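Local coordinates for MutT/nudix family protein (Enterococcus faecalis, PDB 2FML) that is of unknown function but joins a Nudix domain to an NrtR-like winged helix, so it may sense a nucleotide-type ligand and bind DNA, at residues 104-109 / 128-133; 47-52 / 208-213; 97-102 / 135-140; 108-113 / 190-195. All coordinates share one frame; numbering follows the deposited sequence.

Contact 1 (104-109 / 128-133); sequences ENIEQL and YLAFIG
Asn-105 meets strand 123-131 through its carbonyl O, 3.4 Å from Ala-130 CB, as the chain leaves a short 3-10 turn and becomes the partner strand of an antiparallel beta hairpin. Its amide faces elsewhere, ND2 being bonded to Ser-102 OG. At Ile-106 the two branches divide the work. CG1 sits between the backbone N and the carbonyl carbon (chi1 65°); beyond it, CD1 lies 3.7 Å from Tyr-128 CD1, while CG2 touches Ala-130 CB at 3.9 Å.

Glu-107 makes the hydrogen-bonded pair with Leu-129. Glu-107 N reaches Leu-129 O at 2.9 Å, nearly straight at 172°, and Leu-129 N returns the bond to Glu-107 O, also at 2.9 Å. Their side chains run side by side, CG of Glu-107 being 3.9 Å from CB of Leu-129. Farther out, Glu-107 OE1 comes to 3.8 Å from Phe-131 CE2, the carboxylate almost perpendicular to the ring.

Next, Gln-108 lays its CG over one face of the Tyr-128 ring, 3.9 Å from the centroid and displaced toward the rim, a CH-pi contact; the tyrosine hydroxyl is bonded to Thr-85 OG1. Leu-109 closes the series with its CB near that of Leu-129.

On its other side strand 123-131 pairs in parallel with strand 39-50. Helix 85-97, which carries much of the Nudix signature sequence, covers Ile-106 and Tyr-128, whereas helix 186-200 packs on Leu-109, Leu-129 and Phe-131, as in the Nudix alpha/beta/alpha sandwich.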
loop_
_atom_site.group_PDB
_atom_site.type_symbol
_atom_site.label_atom_id
_atom_site.label_comp_id
_atom_site.label_asym_id
_atom_site.label_seq_id
_atom_site.Cartn_x
_atom_site.Cartn_y
_atom_site.Cartn_z
ATOM N N GLU A 104 8.836 -7.244 -11.429
ATOM C CA GLU A 104 9.693 -6.100 -11.291
ATOM C C GLU A 104 8.995 -4.900 -11.900
ATOM O O GLU A 104 9.341 -3.771 -11.569
ATOM C CB GLU A 104 11.050 -6.337 -11.980
ATOM C CG GLU A 104 11.363 -7.788 -12.406
ATOM C CD GLU A 104 11.910 -8.697 -11.269
ATOM O OE1 GLU A 104 13.152 -8.986 -11.254
ATOM O OE2 GLU A 104 11.099 -9.151 -10.411
ATOM N N ASN A 105 8.002 -5.146 -12.763
ATOM C CA ASN A 105 7.248 -4.079 -13.468
ATOM C C ASN A 105 5.827 -3.704 -12.965
ATOM O O ASN A 105 5.097 -2.883 -13.563
ATOM C CB ASN A 105 7.250 -4.377 -14.950
ATOM C CG ASN A 105 8.645 -4.261 -15.546
ATOM O OD1 ASN A 105 9.039 -3.190 -15.995
ATOM N ND2 ASN A 105 9.421 -5.337 -15.479
ATOM N N ILE A 106 5.456 -4.278 -11.833
ATOM C CA ILE A 106 4.220 -3.912 -11.195
ATOM C C ILE A 106 4.538 -3.187 -9.884
ATOM O O ILE A 106 5.591 -3.417 -9.297
ATOM C CB ILE A 106 3.275 -5.125 -10.987
ATOM C CG1 ILE A 106 3.894 -6.143 -10.002
ATOM C CG2 ILE A 106 2.962 -5.714 -12.328
ATOM C CD1 ILE A 106 2.919 -7.306 -9.517
ATOM N N GLU A 107 3.631 -2.315 -9.448
ATOM C CA GLU A 107 3.729 -1.812 -8.107
ATOM C C GLU A 107 2.401 -2.005 -7.370
ATOM O O GLU A 107 1.341 -1.795 -7.934
ATOM C CB GLU A 107 4.180 -0.315 -8.088
ATOM C CG GLU A 107 3.100 0.715 -8.591
ATOM C CD GLU A 107 3.689 2.160 -8.812
ATOM O OE1 GLU A 107 4.435 2.351 -9.819
ATOM O OE2 GLU A 107 3.408 3.075 -7.974
ATOM N N GLN A 108 2.480 -2.337 -6.094
ATOM C CA GLN A 108 1.268 -2.411 -5.299
ATOM C C GLN A 108 0.666 -1.009 -5.146
ATOM O O GLN A 108 1.388 -0.043 -4.935
ATOM C CB GLN A 108 1.542 -3.069 -3.961
ATOM C CG GLN A 108 0.381 -3.759 -3.437
ATOM C CD GLN A 108 0.701 -4.427 -2.149
ATOM O OE1 GLN A 108 1.101 -5.620 -2.092
ATOM N NE2 GLN A 108 0.459 -3.708 -1.084
ATOM N N LEU A 109 -0.647 -0.868 -5.345
ATOM C CA LEU A 109 -1.189 0.475 -5.357
ATOM C C LEU A 109 -1.850 0.805 -3.982
ATOM O O LEU A 109 -1.479 1.781 -3.296
ATOM C CB LEU A 109 -2.164 0.629 -6.541
ATOM C CG LEU A 109 -3.105 1.850 -6.629
ATOM C CD1 LEU A 109 -2.354 3.158 -6.740
ATOM C CD2 LEU A 109 -4.108 1.668 -7.774
ATOM N N TYR A 128 -3.052 -3.315 -7.812
ATOM C CA TYR A 128 -1.762 -3.069 -8.416
ATOM C C TYR A 128 -1.873 -2.137 -9.626
ATOM O O TYR A 128 -2.916 -2.044 -10.239
ATOM C CB TYR A 128 -1.112 -4.402 -8.838
ATOM C CG TYR A 128 -0.618 -5.201 -7.672
ATOM C CD1 TYR A 128 0.736 -5.237 -7.370
ATOM C CD2 TYR A 128 -1.526 -6.000 -6.898
ATOM C CE1 TYR A 128 1.210 -6.039 -6.315
ATOM C CE2 TYR A 128 -1.088 -6.789 -5.873
ATOM C CZ TYR A 128 0.264 -6.769 -5.550
ATOM O OH TYR A 128 0.676 -7.496 -4.498
ATOM N N LEU A 129 -0.744 -1.519 -9.964
ATOM C CA LEU A 129 -0.583 -0.563 -11.061
ATOM C C LEU A 129 0.621 -1.028 -11.910
ATOM O O LEU A 129 1.644 -1.447 -11.379
ATOM C CB LEU A 129 -0.277 0.817 -10.477
ATOM C CG LEU A 129 0.100 2.005 -11.361
ATOM C CD1 LEU A 129 -0.916 2.152 -12.556
ATOM C CD2 LEU A 129 0.073 3.270 -10.490
ATOM N N ALA A 130 0.483 -1.011 -13.234
ATOM C CA ALA A 130 1.649 -1.225 -14.099
ATOM C C ALA A 130 1.501 -0.402 -15.340
ATOM O O ALA A 130 0.349 -0.137 -15.795
ATOM C CB ALA A 130 1.804 -2.709 -14.463
ATOM N N PHE A 131 2.664 -0.008 -15.860
ATOM C CA PHE A 131 2.825 0.774 -17.094
ATOM C C PHE A 131 3.444 -0.138 -18.109
ATOM O O PHE A 131 4.516 -0.675 -17.835
ATOM C CB PHE A 131 3.809 1.904 -16.861
ATOM C CG PHE A 131 3.529 2.704 -15.651
ATOM C CD1 PHE A 131 2.371 3.477 -15.560
ATOM C CD2 PHE A 131 4.424 2.700 -14.592
ATOM C CE1 PHE A 131 2.109 4.222 -14.436
ATOM C CE2 PHE A 131 4.185 3.466 -13.469
ATOM C CZ PHE A 131 3.020 4.225 -13.391
ATOM N N ILE A 132 2.802 -0.305 -19.262
ATOM C CA ILE A 132 3.171 -1.326 -20.227
ATOM C C ILE A 132 2.926 -0.818 -21.661
ATOM O O ILE A 132 2.483 0.315 -21.851
ATOM C CB ILE A 132 2.422 -2.691 -19.944
ATOM C CG1 ILE A 132 0.886 -2.573 -20.106
ATOM C CG2 ILE A 132 2.744 -3.193 -18.511
ATOM C CD1 ILE A 132 0.217 -3.836 -20.706
ATOM N N GLY A 133 3.272 -1.624 -22.665
ATOM C CA GLY A 133 2.887 -1.331 -24.035
ATOM C C GLY A 133 1.427 -1.673 -24.251
ATOM O O GLY A 133 0.814 -2.377 -23.437
#

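Contact 2 (47-52 / 208-213); sequences LCYNKE and LQVLGK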
loop_
_atom_site.group_PDB
_atom_site.type_symbol
_atom_site.label_atom_id
_atom_site.label_comp_id
_atom_site.label_asym_id
_atom_site.label_seq_id
_atom_site.Cartn_x
_atom_site.Cartn_y
_atom_site.Cartn_z
ATOM N N LEU A 47 -1.924 0.574 -17.582
ATOM C CA LEU A 47 -1.888 1.842 -18.266
ATOM C C LEU A 47 -0.862 1.741 -19.360
ATOM O O LEU A 47 0.244 1.230 -19.162
ATOM C CB LEU A 47 -1.449 2.935 -17.304
ATOM C CG LEU A 47 -2.387 3.295 -16.179
ATOM C CD1 LEU A 47 -1.794 4.456 -15.400
ATOM C CD2 LEU A 47 -3.816 3.592 -16.702
ATOM N N CYS A 48 -1.232 2.237 -20.535
ATOM C CA CYS A 48 -0.289 2.340 -21.634
ATOM C C CYS A 48 -0.418 3.732 -22.256
ATOM O O CYS A 48 -1.254 4.544 -21.838
ATOM C CB CYS A 48 -0.524 1.197 -22.650
ATOM S SG CYS A 48 -2.028 1.301 -23.612
ATOM N N TYR A 49 0.377 3.995 -23.285
ATOM C CA TYR A 49 0.217 5.229 -23.993
ATOM C C TYR A 49 0.446 5.011 -25.486
ATOM O O TYR A 49 1.489 4.514 -25.864
ATOM C CB TYR A 49 1.186 6.238 -23.386
ATOM C CG TYR A 49 1.368 7.543 -24.128
ATOM C CD1 TYR A 49 0.506 8.625 -23.922
ATOM C CD2 TYR A 49 2.468 7.713 -24.983
ATOM C CE1 TYR A 49 0.739 9.840 -24.612
ATOM C CE2 TYR A 49 2.691 8.890 -25.650
ATOM C CZ TYR A 49 1.824 9.942 -25.489
ATOM O OH TYR A 49 2.117 11.092 -26.177
ATOM N N ASN A 50 -0.541 5.359 -26.323
ATOM C CA ASN A 50 -0.348 5.429 -27.773
ATOM C C ASN A 50 0.318 6.754 -28.259
ATOM O O ASN A 50 -0.303 7.790 -28.140
ATOM C CB ASN A 50 -1.707 5.222 -28.471
ATOM C CG ASN A 50 -1.559 4.937 -29.959
ATOM O OD1 ASN A 50 -1.183 5.814 -30.759
ATOM N ND2 ASN A 50 -1.816 3.693 -30.334
ATOM N N LYS A 51 1.540 6.731 -28.818
ATOM C CA LYS A 51 2.258 7.982 -29.214
ATOM C C LYS A 51 1.637 8.735 -30.381
ATOM O O LYS A 51 1.619 9.964 -30.400
ATOM C CB LYS A 51 3.735 7.740 -29.615
ATOM C CG LYS A 51 4.668 7.213 -28.521
ATOM C CD LYS A 51 5.554 6.081 -29.070
ATOM C CE LYS A 51 6.672 6.578 -29.982
ATOM N NZ LYS A 51 7.987 6.758 -29.277
ATOM N N GLU A 52 1.190 8.000 -31.390
ATOM C CA GLU A 52 0.690 8.627 -32.603
ATOM C C GLU A 52 -0.577 9.386 -32.248
ATOM O O GLU A 52 -0.752 10.537 -32.648
ATOM C CB GLU A 52 0.481 7.597 -33.741
ATOM C CG GLU A 52 1.640 6.532 -33.887
ATOM C CD GLU A 52 1.535 5.361 -32.832
ATOM O OE1 GLU A 52 0.651 4.466 -32.992
ATOM O OE2 GLU A 52 2.329 5.337 -31.850
ATOM N N LEU A 208 6.943 7.052 -17.146
ATOM C CA LEU A 208 7.608 7.161 -18.473
ATOM C C LEU A 208 7.965 5.789 -19.076
ATOM O O LEU A 208 8.457 5.718 -20.198
ATOM C CB LEU A 208 8.859 8.060 -18.391
ATOM C CG LEU A 208 8.614 9.472 -17.873
ATOM C CD1 LEU A 208 9.890 10.228 -17.866
ATOM C CD2 LEU A 208 7.575 10.191 -18.741
ATOM N N GLN A 209 7.749 4.708 -18.309
ATOM C CA GLN A 209 7.802 3.325 -18.818
ATOM C C GLN A 209 6.838 3.089 -19.986
ATOM O O GLN A 209 7.177 2.365 -20.911
ATOM C CB GLN A 209 7.492 2.325 -17.720
ATOM C CG GLN A 209 8.655 1.899 -16.869
ATOM C CD GLN A 209 8.224 0.882 -15.799
ATOM O OE1 GLN A 209 7.140 0.332 -15.867
ATOM N NE2 GLN A 209 9.067 0.656 -14.821
ATOM N N VAL A 210 5.652 3.705 -19.945
ATOM C CA VAL A 210 4.684 3.603 -21.056
ATOM C C VAL A 210 5.251 4.052 -22.446
ATOM O O VAL A 210 4.645 3.784 -23.500
ATOM C CB VAL A 210 3.344 4.389 -20.797
ATOM C CG1 VAL A 210 2.687 3.991 -19.471
ATOM C CG2 VAL A 210 3.557 5.824 -20.881
ATOM N N LEU A 211 6.395 4.734 -22.406
ATOM C CA LEU A 211 7.049 5.258 -23.591
ATOM C C LEU A 211 8.017 4.253 -24.207
ATOM O O LEU A 211 8.493 4.472 -25.305
ATOM C CB LEU A 211 7.762 6.580 -23.260
ATOM C CG LEU A 211 6.959 7.873 -23.224
ATOM C CD1 LEU A 211 7.898 9.039 -22.882
ATOM C CD2 LEU A 211 6.218 8.157 -24.569
ATOM N N GLY A 212 8.314 3.170 -23.490
ATOM C CA GLY A 212 8.976 2.013 -24.074
ATOM C C GLY A 212 10.495 2.035 -24.185
ATOM O O GLY A 212 11.069 1.714 -25.248
ATOM N N LYS A 213 11.155 2.397 -23.091
ATOM C CA LYS A 213 12.622 2.198 -22.963
ATOM C C LYS A 213 13.511 3.283 -23.571
ATOM O O LYS A 213 14.654 3.428 -23.143
ATOM C CB LYS A 213 13.086 0.774 -23.386
ATOM C CG LYS A 213 12.946 -0.340 -22.307
ATOM C CD LYS A 213 11.487 -0.729 -21.990
ATOM C CE LYS A 213 11.002 -0.111 -20.680
ATOM N NZ LYS A 213 9.497 0.040 -20.664
HETATM O O HOH W 1 2.690 2.129 -23.500
#
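Val-210 presses its branched side chain onto Cys-48 and Tyr-49, joining strand 39-50 of the Nudix sheet to the 3-10 turn 208-211, in the loop between helix 186-200 and helix 217-228 of the predicted NrtR-like winged-helix region. The tight part is apolar. Val-210 CG2 meets Tyr-49 CB at 3.5 Å, and the other methyl, CG1, lies against the strand backbone, 3.7 Å from Leu-47 O and 4.0 Å from Cys-48 CA. One valine thus spans three successive strand residues. Beside it Leu-211 runs alongside Tyr-49 and points the same way, its CD2 3.8 Å from Tyr-49 CE2. The tyrosine ring is brought there by CG standing anti to the backbone N (chi1 170°), and its hydroxyl is fixed by Asp-54 OD1. Phe-131 also packs on Val-210, and Val-223 of helix 217-228 on Leu-211, so both residues are buried between the sheet and the winged-helix region.

Toward solvent the contact thins out. Exposed Lys-51 brushes Leu-211 with its aliphatic part, CG to CD2 4.3 Å, and its amine goes on to a salt bridge with Glu-219 of helix 217-228, a second tie between the two regions. Exposed Lys-213 folds back on its own segment, with a weak bond from NZ to Gln-209 O.

No direct hydrogen bond crosses the interface. Its polar link is a single water, which accepts from Tyr-49 N at 3.0 Å and donates to Val-210 O at 2.6 Å, bridging strand and turn backbone to backbone.

Contact 3 (97-102 / 135-140); sequences TGVVIS and EPLIAG
Thr-97 O is gripped by two groups of segment 135-140: it accepts a hydrogen bond from Ile-138 N at 2.9 Å, and Leu-137 CA adds a CA-H...O contact at 3.5 Å. The amide comes from above the carbonyl plane, 52° out of it. This carbonyl lies at the C-terminal end of helix 85-97, where Thr-97, Gly-98 and Val-99 close the Nudix signature sequence.

The turn out of the helix is an ST turn, Thr-97 OG1 accepting from Val-99 N at 3.1 Å while also bonded to Thr-93 O. Gly-98, with positive phi (82°), has no side chain to hold off Ile-138, whose CG1 reaches 4.0 Å from Gly-98 CA.

Val-99 divides its methyls. CG2 lies beside Leu-137 CD2, 3.7 Å away, and Leu-137 in turn packs on Val-146 and Trp-148 of strand 143-154. The other methyl, CG1, meets the bent chain of Glu-135, 3.5 Å from OE1. That same carboxylate oxygen accepts from a water at 2.8 Å, and the water takes the hydrogen of Val-100 N at 3.0 Å.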
loop_
_atom_site.group_PDB
_atom_site.type_symbol
_atom_site.label_atom_id
_atom_site.label_comp_id
_atom_site.label_asym_id
_atom_site.label_seq_id
_atom_site.Cartn_x
_atom_site.Cartn_y
_atom_site.Cartn_z
ATOM N N THR A 97 -6.693 -11.474 -19.651
ATOM C CA THR A 97 -6.377 -10.466 -20.673
ATOM C C THR A 97 -5.368 -10.944 -21.692
ATOM O O THR A 97 -5.196 -10.293 -22.731
ATOM C CB THR A 97 -5.780 -9.143 -20.069
ATOM O OG1 THR A 97 -4.487 -9.410 -19.516
ATOM C CG2 THR A 97 -6.700 -8.526 -19.015
ATOM N N GLY A 98 -4.662 -12.032 -21.371
ATOM C CA GLY A 98 -3.568 -12.522 -22.199
ATOM C C GLY A 98 -2.244 -11.819 -21.991
ATOM O O GLY A 98 -1.259 -12.194 -22.542
ATOM N N VAL A 99 -2.190 -10.811 -21.150
ATOM C CA VAL A 99 -0.968 -10.001 -21.033
ATOM C C VAL A 99 0.018 -10.595 -20.009
ATOM O O VAL A 99 -0.367 -10.953 -18.868
ATOM C CB VAL A 99 -1.317 -8.555 -20.715
ATOM C CG1 VAL A 99 -0.064 -7.670 -20.776
ATOM C CG2 VAL A 99 -2.415 -8.092 -21.673
ATOM N N VAL A 100 1.269 -10.743 -20.461
ATOM C CA VAL A 100 2.372 -11.166 -19.619
ATOM C C VAL A 100 3.183 -9.926 -19.150
ATOM O O VAL A 100 3.808 -9.249 -19.969
ATOM C CB VAL A 100 3.286 -12.179 -20.358
ATOM C CG1 VAL A 100 4.341 -12.719 -19.424
ATOM C CG2 VAL A 100 2.470 -13.329 -20.954
ATOM N N ILE A 101 3.116 -9.619 -17.843
ATOM C CA ILE A 101 3.980 -8.643 -17.150
ATOM C C ILE A 101 4.871 -9.409 -16.166
ATOM O O ILE A 101 4.466 -10.464 -15.691
ATOM C CB ILE A 101 3.174 -7.601 -16.351
ATOM C CG1 ILE A 101 1.848 -8.166 -15.895
ATOM C CG2 ILE A 101 2.760 -6.440 -17.206
ATOM C CD1 ILE A 101 0.845 -7.105 -15.762
ATOM N N SER A 102 6.059 -8.886 -15.853
ATOM C CA SER A 102 6.918 -9.439 -14.783
ATOM C C SER A 102 6.772 -8.657 -13.473
ATOM O O SER A 102 6.294 -7.516 -13.476
ATOM C CB SER A 102 8.388 -9.471 -15.225
ATOM O OG SER A 102 8.890 -8.146 -15.275
ATOM N N GLU A 135 -0.427 -3.863 -25.652
ATOM C CA GLU A 135 -0.324 -5.256 -26.136
ATOM C C GLU A 135 -1.612 -5.699 -26.794
ATOM O O GLU A 135 -2.671 -5.134 -26.497
ATOM C CB GLU A 135 -0.018 -6.236 -25.006
ATOM C CG GLU A 135 0.857 -5.724 -23.910
ATOM C CD GLU A 135 2.230 -6.298 -23.929
ATOM O OE1 GLU A 135 2.539 -7.078 -22.998
ATOM O OE2 GLU A 135 2.995 -5.975 -24.862
ATOM N N PRO A 136 -1.526 -6.693 -27.706
ATOM C CA PRO A 136 -2.708 -7.456 -28.124
ATOM C C PRO A 136 -3.363 -8.163 -26.923
ATOM O O PRO A 136 -2.698 -8.592 -25.964
ATOM C CB PRO A 136 -2.154 -8.489 -29.127
ATOM C CG PRO A 136 -0.724 -8.568 -28.831
ATOM C CD PRO A 136 -0.315 -7.168 -28.394
ATOM N N LEU A 137 -4.676 -8.250 -26.970
ATOM C CA LEU A 137 -5.431 -8.649 -25.799
ATOM C C LEU A 137 -6.202 -9.902 -26.198
ATOM O O LEU A 137 -6.691 -9.957 -27.298
ATOM C CB LEU A 137 -6.388 -7.505 -25.420
ATOM C CG LEU A 137 -5.788 -6.144 -25.103
ATOM C CD1 LEU A 137 -6.899 -5.146 -24.688
ATOM C CD2 LEU A 137 -4.727 -6.263 -23.985
ATOM N N ILE A 138 -6.286 -10.907 -25.327
ATOM C CA ILE A 138 -7.274 -11.993 -25.498
ATOM C C ILE A 138 -8.079 -12.280 -24.223
ATOM O O ILE A 138 -7.523 -12.558 -23.162
ATOM C CB ILE A 138 -6.700 -13.270 -26.160
ATOM C CG1 ILE A 138 -5.321 -13.598 -25.587
ATOM C CG2 ILE A 138 -6.634 -13.075 -27.706
ATOM C CD1 ILE A 138 -4.271 -14.062 -26.626
ATOM N N ALA A 139 -9.395 -12.186 -24.345
ATOM C CA ALA A 139 -10.284 -12.428 -23.241
ATOM C C ALA A 139 -10.080 -13.815 -22.611
ATOM O O ALA A 139 -9.801 -14.797 -23.299
ATOM C CB ALA A 139 -11.739 -12.237 -23.701
ATOM N N GLY A 140 -10.182 -13.890 -21.297
ATOM C CA GLY A 140 -10.284 -15.179 -20.646
ATOM C C GLY A 140 -11.766 -15.477 -20.641
ATOM O O GLY A 140 -12.571 -14.682 -21.155
HETATM O O HOH W 2 2.383 -9.910 -23.069
#

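Contact 4 (108-113 / 190-195); sequences QLHSFS and IIKAFN
Lys-192 reaches from its helix across His-110 and forms a CH-pi contact: CE sits over the middle of the imidazole face, 3.9 Å from the centroid and only 5° off the ring normal. The lysine leaves the helix with CG anti to the backbone N (chi1 -170°), then bends twice to bring CE over the ring. Its NZ lies 4.2 Å from His-110 ND1, where a positive amine would be expected to disfavour a protonated imidazole.

The remaining contacts are apolar packing. Lys-192 CG touches His-110 CB at 3.9 Å, and its CB meets the Phe-112 ring at the edge, 4.1 Å from CZ. Within the strand, His-110 CD2 stands over the centre of the Phe-112 ring, so the two aromatic groups and the lysine chain nest together. Leu-109 extends the packing to the next helix residue, its CD2 3.6 Å from Ala-193 CB.

A classic beta bulge, Leu-109 and His-110 both opposite Ser-127, explains how two successive residues direct their CB atoms to the helix.

Strand 106-112 also lies at the dimer interface, Ser-111 OG bonding to Ser-111 OG of the second subunit. Helix 186-200 covers one side of this strand, and Arg-196 farther along it bonds to Leu-109 O. The helix's Ile-190, Ile-191 and Phe-194 pack on strand 157-162.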
loop_
_atom_site.group_PDB
_atom_site.type_symbol
_atom_site.label_atom_id
_atom_site.label_comp_id
_atom_site.label_asym_id
_atom_site.label_seq_id
_atom_site.Cartn_x
_atom_site.Cartn_y
_atom_site.Cartn_z
ATOM N N GLN A 108 2.480 -2.337 -6.094
ATOM C CA GLN A 108 1.268 -2.411 -5.299
ATOM C C GLN A 108 0.666 -1.009 -5.146
ATOM O O GLN A 108 1.388 -0.043 -4.935
ATOM C CB GLN A 108 1.542 -3.069 -3.961
ATOM C CG GLN A 108 0.381 -3.759 -3.437
ATOM C CD GLN A 108 0.701 -4.427 -2.149
ATOM O OE1 GLN A 108 1.101 -5.620 -2.092
ATOM N NE2 GLN A 108 0.459 -3.708 -1.084
ATOM N N LEU A 109 -0.647 -0.868 -5.345
ATOM C CA LEU A 109 -1.189 0.475 -5.357
ATOM C C LEU A 109 -1.850 0.805 -3.982
ATOM O O LEU A 109 -1.479 1.781 -3.296
ATOM C CB LEU A 109 -2.164 0.629 -6.541
ATOM C CG LEU A 109 -3.105 1.850 -6.629
ATOM C CD1 LEU A 109 -2.354 3.158 -6.740
ATOM C CD2 LEU A 109 -4.108 1.668 -7.774
ATOM N N HIS A 110 -2.836 -0.004 -3.600
ATOM C CA HIS A 110 -3.631 0.253 -2.434
ATOM C C HIS A 110 -4.536 -0.978 -2.178
ATOM O O HIS A 110 -4.931 -1.683 -3.144
ATOM C CB HIS A 110 -4.456 1.523 -2.622
ATOM C CG HIS A 110 -5.215 1.928 -1.396
ATOM N ND1 HIS A 110 -4.673 2.709 -0.383
ATOM C CD2 HIS A 110 -6.493 1.670 -1.029
ATOM C CE1 HIS A 110 -5.592 2.900 0.555
ATOM N NE2 HIS A 110 -6.701 2.273 0.185
ATOM N N SER A 111 -4.836 -1.251 -0.896
ATOM C CA SER A 111 -5.787 -2.277 -0.539
ATOM C C SER A 111 -7.076 -1.608 -0.105
ATOM O O SER A 111 -7.056 -0.763 0.772
ATOM C CB SER A 111 -5.310 -3.194 0.567
ATOM O OG SER A 111 -3.969 -3.477 0.289
ATOM N N PHE A 112 -8.170 -2.113 -0.682
ATOM C CA PHE A 112 -9.530 -1.660 -0.458
ATOM C C PHE A 112 -10.303 -2.678 0.312
ATOM O O PHE A 112 -10.309 -3.865 -0.047
ATOM C CB PHE A 112 -10.153 -1.431 -1.829
ATOM C CG PHE A 112 -9.513 -0.279 -2.557
ATOM C CD1 PHE A 112 -10.016 1.014 -2.417
ATOM C CD2 PHE A 112 -8.439 -0.516 -3.410
ATOM C CE1 PHE A 112 -9.396 2.071 -3.090
ATOM C CE2 PHE A 112 -7.833 0.519 -4.066
ATOM C CZ PHE A 112 -8.279 1.801 -3.895
ATOM N N SER A 113 -10.893 -2.216 1.414
ATOM C CA SER A 113 -11.423 -3.071 2.412
ATOM C C SER A 113 -12.738 -2.593 2.993
ATOM O O SER A 113 -13.187 -3.113 4.027
ATOM C CB SER A 113 -10.423 -3.217 3.527
ATOM O OG SER A 113 -10.158 -1.936 4.140
ATOM N N ILE A 190 -9.416 3.211 -9.895
ATOM C CA ILE A 190 -8.825 3.925 -11.034
ATOM C C ILE A 190 -8.360 5.352 -10.691
ATOM O O ILE A 190 -7.243 5.796 -11.055
ATOM C CB ILE A 190 -9.759 3.888 -12.257
ATOM C CG1 ILE A 190 -9.733 2.460 -12.765
ATOM C CG2 ILE A 190 -9.249 4.889 -13.426
ATOM C CD1 ILE A 190 -10.760 2.072 -13.730
ATOM N N ILE A 191 -9.204 6.062 -9.959
ATOM C CA ILE A 191 -8.862 7.376 -9.410
ATOM C C ILE A 191 -7.622 7.281 -8.506
ATOM O O ILE A 191 -6.706 8.104 -8.607
ATOM C CB ILE A 191 -10.100 7.952 -8.658
ATOM C CG1 ILE A 191 -11.225 8.234 -9.658
ATOM C CG2 ILE A 191 -9.788 9.142 -7.769
ATOM C CD1 ILE A 191 -10.965 9.288 -10.587
ATOM N N LYS A 192 -7.575 6.293 -7.620
ATOM C CA LYS A 192 -6.340 6.094 -6.792
ATOM C C LYS A 192 -5.084 5.932 -7.660
ATOM O O LYS A 192 -4.057 6.554 -7.388
ATOM C CB LYS A 192 -6.488 4.930 -5.800
ATOM C CG LYS A 192 -5.381 4.747 -4.699
ATOM C CD LYS A 192 -5.517 5.658 -3.413
ATOM C CE LYS A 192 -6.719 5.432 -2.520
ATOM N NZ LYS A 192 -6.592 6.322 -1.206
ATOM N N ALA A 193 -5.184 5.117 -8.702
ATOM C CA ALA A 193 -4.080 4.880 -9.647
ATOM C C ALA A 193 -3.698 6.141 -10.387
ATOM O O ALA A 193 -2.473 6.437 -10.550
ATOM C CB ALA A 193 -4.439 3.734 -10.650
ATOM N N PHE A 194 -4.712 6.908 -10.830
ATOM C CA PHE A 194 -4.441 8.100 -11.620
ATOM C C PHE A 194 -3.736 9.171 -10.772
ATOM O O PHE A 194 -2.743 9.778 -11.215
ATOM C CB PHE A 194 -5.743 8.639 -12.267
ATOM C CG PHE A 194 -5.502 9.698 -13.285
ATOM C CD1 PHE A 194 -5.311 9.364 -14.601
ATOM C CD2 PHE A 194 -5.401 11.047 -12.906
ATOM C CE1 PHE A 194 -5.043 10.381 -15.553
ATOM C CE2 PHE A 194 -5.102 12.066 -13.841
ATOM C CZ PHE A 194 -4.940 11.714 -15.173
ATOM N N ASN A 195 -4.274 9.408 -9.572
ATOM C CA ASN A 195 -3.729 10.393 -8.623
ATOM C C ASN A 195 -2.327 9.962 -8.104
ATOM O O ASN A 195 -1.481 10.810 -7.825
ATOM C CB ASN A 195 -4.735 10.584 -7.465
ATOM C CG ASN A 195 -5.913 11.430 -7.883
ATOM O OD1 ASN A 195 -5.785 12.209 -8.828
ATOM N ND2 ASN A 195 -7.056 11.299 -7.211
#

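Overall arrangement
Contacts 1 and 4 lie nearest the middle of the chain and share strand 106-112: contact 1 pairs it with strand 123-131 by backbone bonds, contact 4 covers it with helix 186-200 through aliphatic and CH-pi packing, with no hydrogen bond between its two segments. Contact 1 is partly buried and contact 4 buried; contact 2, buried too, lies farther out, about 16 Å from the chain centre. It reaches the same sheet by strand 39-50, whose Leu-47 pairs with Ala-130 and Ile-132, and joins it to the winged-helix region. Contact 3 is the most exposed, two loops joined by one backbone bond, a bridging water and a small apolar contact. It meets contact 1 where Ile-132 packs on Ile-101 and Val-99.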